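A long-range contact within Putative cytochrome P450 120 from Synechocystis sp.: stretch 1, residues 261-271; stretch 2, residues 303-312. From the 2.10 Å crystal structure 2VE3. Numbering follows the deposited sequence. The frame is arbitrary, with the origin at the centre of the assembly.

Stretch 1 (261-271) SALSSFCLLLG
Stretch 2 (303-312) YLDQVLQEVL

How do the two backbones lie against each other? Both stretches are helical throughout their middles, and each helix begins earlier in the chain and continues beyond its stretch. Their axes approach to 9.8 Å, and their N-to-C directions make an angle of 109°, so the helices cross steeply rather than run alongside. Contact is therefore concentrated near the crossing, where F266 CA lies 6.2 Å from V311 CA and A262 CA lies 6.8 Å from L312 CA. Residues one turn apart bond in the usual i to i+4 pattern: F266 N donates to A262 O at 2.9 Å, L270 N to F266 O at 2.9 Å and V311 N to V307 O at 2.8 Å.

Which side chains interlock? V311, with chi1 t (168°) and its CA-to-CB bond directed toward stretch 1, is a knob among A262, S265, F266 and L269, and it has the largest area covered by the other stretch, 85 Å². Its CG1 reaches the backbone, 3.9 Å from both A262 O and F266 N, and lies 3.7 Å from S265 CB. On its other branch, V311 CG2 sits 4.1 Å from L269 CD1 (chi1 m, chi2 t). In return F266 is a knob among L304, V307, L308 and V311. Its CA-to-CB bond points sideways, with chi1 t (176°) and chi2 89°.

What surrounds the aromatic ring? Aliphatic groups meet it obliquely: F266 CD1 is 3.6 Å from L308 CD2 and 4.2 Å from V311 CG2, while F266 CE1 is 4.3 Å from V307 CG1 and 4.4 Å from L304 CD1. L308 uses m, t rotamers and L304 uses t, p; in both, the CA-to-CB bond points sideways but the end of the side chain comes nearer. L270 (chi1 -86°, chi2 -72°) brings CD2 to 3.6 Å from V307 CG1, with V307 chi1 t, and to 4.3 Å from V311 CG2. Beside the central knob, A262 CB meets L312 CD2 at 4.1 Å, with L312 in m, t.

What holds the contact together without polar links? No hydrogen bond crosses between the stretches, and the 331 Å² of buried surface, summed over both sides, comes mainly from apolar groups in van der Waals contact. S265 (chi1 m) presents its CB to V311, while its OG lies 2.9 Å from S261 O, within its own helix. Close packing of carbon against carbon thus gives the contact its fit, and the backbone polar groups are largely satisfied within each helix.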

# COMPACT_ATOMS: atom_id res chain seq x y z
N SER A 261 -1.04 6.12 4.13
CA SER A 261 -0.24 5.52 5.20
C SER A 261 1.26 5.91 5.14
O SER A 261 1.81 6.41 6.13
CB SER A 261 -0.44 4.00 5.22
OG SER A 261 0.25 3.42 6.30
N ALA A 262 1.91 5.73 3.98
CA ALA A 262 3.34 6.02 3.86
C ALA A 262 3.66 7.47 4.25
O ALA A 262 4.63 7.72 4.96
CB ALA A 262 3.87 5.69 2.46
N LEU A 263 2.82 8.41 3.81
CA LEU A 263 3.08 9.84 4.05
C LEU A 263 2.72 10.31 5.45
O LEU A 263 3.39 11.21 5.94
CB LEU A 263 2.39 10.74 3.02
CG LEU A 263 2.57 10.49 1.52
CD1 LEU A 263 1.83 11.59 0.77
CD2 LEU A 263 4.03 10.38 1.07
N SER A 264 1.67 9.75 6.06
CA SER A 264 1.42 10.01 7.49
C SER A 264 2.57 9.44 8.31
O SER A 264 3.01 10.09 9.27
CB SER A 264 0.09 9.45 8.01
OG SER A 264 -0.10 8.10 7.65
N SER A 265 3.06 8.25 7.94
CA SER A 265 4.23 7.65 8.59
C SER A 265 5.45 8.55 8.50
O SER A 265 6.13 8.75 9.49
CB SER A 265 4.56 6.27 8.04
OG SER A 265 3.46 5.39 8.24
N PHE A 266 5.73 9.08 7.30
CA PHE A 266 6.85 10.01 7.08
C PHE A 266 6.69 11.28 7.90
O PHE A 266 7.67 11.84 8.43
CB PHE A 266 6.98 10.37 5.58
CG PHE A 266 8.04 11.39 5.29
CD1 PHE A 266 9.36 11.00 5.03
CD2 PHE A 266 7.74 12.76 5.31
CE1 PHE A 266 10.34 11.94 4.78
CE2 PHE A 266 8.74 13.72 5.07
CZ PHE A 266 10.04 13.30 4.80
N CYS A 267 5.46 11.78 7.96
CA CYS A 267 5.16 12.98 8.73
C CYS A 267 5.27 12.68 10.22
O CYS A 267 5.75 13.51 10.99
CB CYS A 267 3.76 13.51 8.41
SG CYS A 267 3.57 14.14 6.77
N LEU A 268 4.81 11.51 10.62
CA LEU A 268 4.99 11.05 11.98
C LEU A 268 6.48 10.95 12.33
O LEU A 268 6.95 11.62 13.26
CB LEU A 268 4.25 9.72 12.21
CG LEU A 268 4.31 9.01 13.57
CD1 LEU A 268 3.95 9.92 14.73
CD2 LEU A 268 3.40 7.76 13.56
N LEU A 269 7.22 10.14 11.57
CA LEU A 269 8.64 9.85 11.91
C LEU A 269 9.63 11.01 11.77
O LEU A 269 10.54 11.16 12.59
CB LEU A 269 9.13 8.62 11.16
CG LEU A 269 8.41 7.34 11.57
CD1 LEU A 269 8.60 6.21 10.51
CD2 LEU A 269 8.92 6.93 12.94
N LEU A 270 9.47 11.81 10.74
CA LEU A 270 10.38 12.94 10.56
C LEU A 270 9.90 14.09 11.41
O LEU A 270 10.62 15.06 11.61
CB LEU A 270 10.50 13.33 9.08
CG LEU A 270 11.52 12.58 8.21
CD1 LEU A 270 12.94 12.97 8.53
CD2 LEU A 270 11.36 11.04 8.24
N GLY A 271 8.68 13.96 11.93
CA GLY A 271 8.16 14.82 12.99
C GLY A 271 8.90 14.63 14.30
O GLY A 271 9.20 15.60 15.00
N TYR A 303 20.44 10.07 0.36
CA TYR A 303 20.11 10.00 1.78
C TYR A 303 18.59 9.94 2.01
O TYR A 303 18.14 9.18 2.86
CB TYR A 303 20.73 11.16 2.57
CG TYR A 303 20.39 11.05 4.04
CD1 TYR A 303 20.99 10.08 4.83
CD2 TYR A 303 19.44 11.90 4.62
CE1 TYR A 303 20.68 9.97 6.17
CE2 TYR A 303 19.11 11.78 5.96
CZ TYR A 303 19.74 10.82 6.72
OH TYR A 303 19.43 10.71 8.04
N LEU A 304 17.82 10.73 1.26
CA LEU A 304 16.36 10.68 1.35
C LEU A 304 15.88 9.27 0.97
O LEU A 304 15.00 8.71 1.63
CB LEU A 304 15.69 11.75 0.48
CG LEU A 304 14.16 11.76 0.40
CD1 LEU A 304 13.52 11.93 1.79
CD2 LEU A 304 13.64 12.83 -0.54
N ASP A 305 16.48 8.71 -0.09
CA ASP A 305 16.26 7.31 -0.44
C ASP A 305 16.32 6.38 0.77
O ASP A 305 15.43 5.53 0.93
CB ASP A 305 17.28 6.84 -1.48
CG ASP A 305 16.93 7.26 -2.90
OD1 ASP A 305 15.87 7.87 -3.14
OD2 ASP A 305 17.75 6.97 -3.78
N GLN A 306 17.37 6.51 1.59
CA GLN A 306 17.53 5.71 2.82
C GLN A 306 16.42 5.91 3.86
O GLN A 306 15.94 4.95 4.46
CB GLN A 306 18.85 6.05 3.50
CG GLN A 306 20.09 5.49 2.81
CD GLN A 306 21.34 5.79 3.61
OE1 GLN A 306 21.38 5.63 4.84
NE2 GLN A 306 22.38 6.23 2.92
N VAL A 307 16.05 7.16 4.09
CA VAL A 307 14.99 7.52 5.05
C VAL A 307 13.67 6.85 4.63
O VAL A 307 12.92 6.30 5.46
CB VAL A 307 14.85 9.05 5.12
CG1 VAL A 307 13.63 9.47 5.93
CG2 VAL A 307 16.12 9.66 5.69
N LEU A 308 13.41 6.86 3.33
CA LEU A 308 12.14 6.36 2.82
C LEU A 308 12.08 4.82 2.86
O LEU A 308 11.05 4.27 3.23
CB LEU A 308 11.81 6.96 1.45
CG LEU A 308 11.61 8.48 1.41
CD1 LEU A 308 11.44 8.98 -0.03
CD2 LEU A 308 10.42 8.93 2.27
N GLN A 309 13.21 4.15 2.58
CA GLN A 309 13.34 2.71 2.86
C GLN A 309 13.02 2.37 4.33
O GLN A 309 12.37 1.36 4.63
CB GLN A 309 14.76 2.19 2.54
CG GLN A 309 15.16 2.15 1.02
CD GLN A 309 14.48 1.04 0.25
OE1 GLN A 309 13.28 1.09 -0.03
NE2 GLN A 309 15.25 0.03 -0.12
N GLU A 310 13.50 3.22 5.25
CA GLU A 310 13.35 2.99 6.68
C GLU A 310 11.96 3.34 7.25
O GLU A 310 11.48 2.68 8.18
CB GLU A 310 14.50 3.66 7.46
CG GLU A 310 14.40 3.61 8.99
CD GLU A 310 14.47 2.21 9.58
OE1 GLU A 310 14.37 1.20 8.84
OE2 GLU A 310 14.62 2.11 10.82
N VAL A 311 11.32 4.37 6.69
CA VAL A 311 9.90 4.65 6.99
C VAL A 311 9.05 3.41 6.67
O VAL A 311 8.33 2.91 7.54
CB VAL A 311 9.36 5.92 6.23
CG1 VAL A 311 7.85 6.01 6.32
CG2 VAL A 311 9.95 7.20 6.80
N LEU A 312 9.16 2.91 5.44
CA LEU A 312 8.42 1.71 4.98
C LEU A 312 8.77 0.46 5.77
O LEU A 312 7.96 -0.47 5.88
CB LEU A 312 8.68 1.45 3.48
CG LEU A 312 8.24 2.49 2.44
CD1 LEU A 312 8.64 2.08 1.03
CD2 LEU A 312 6.75 2.81 2.50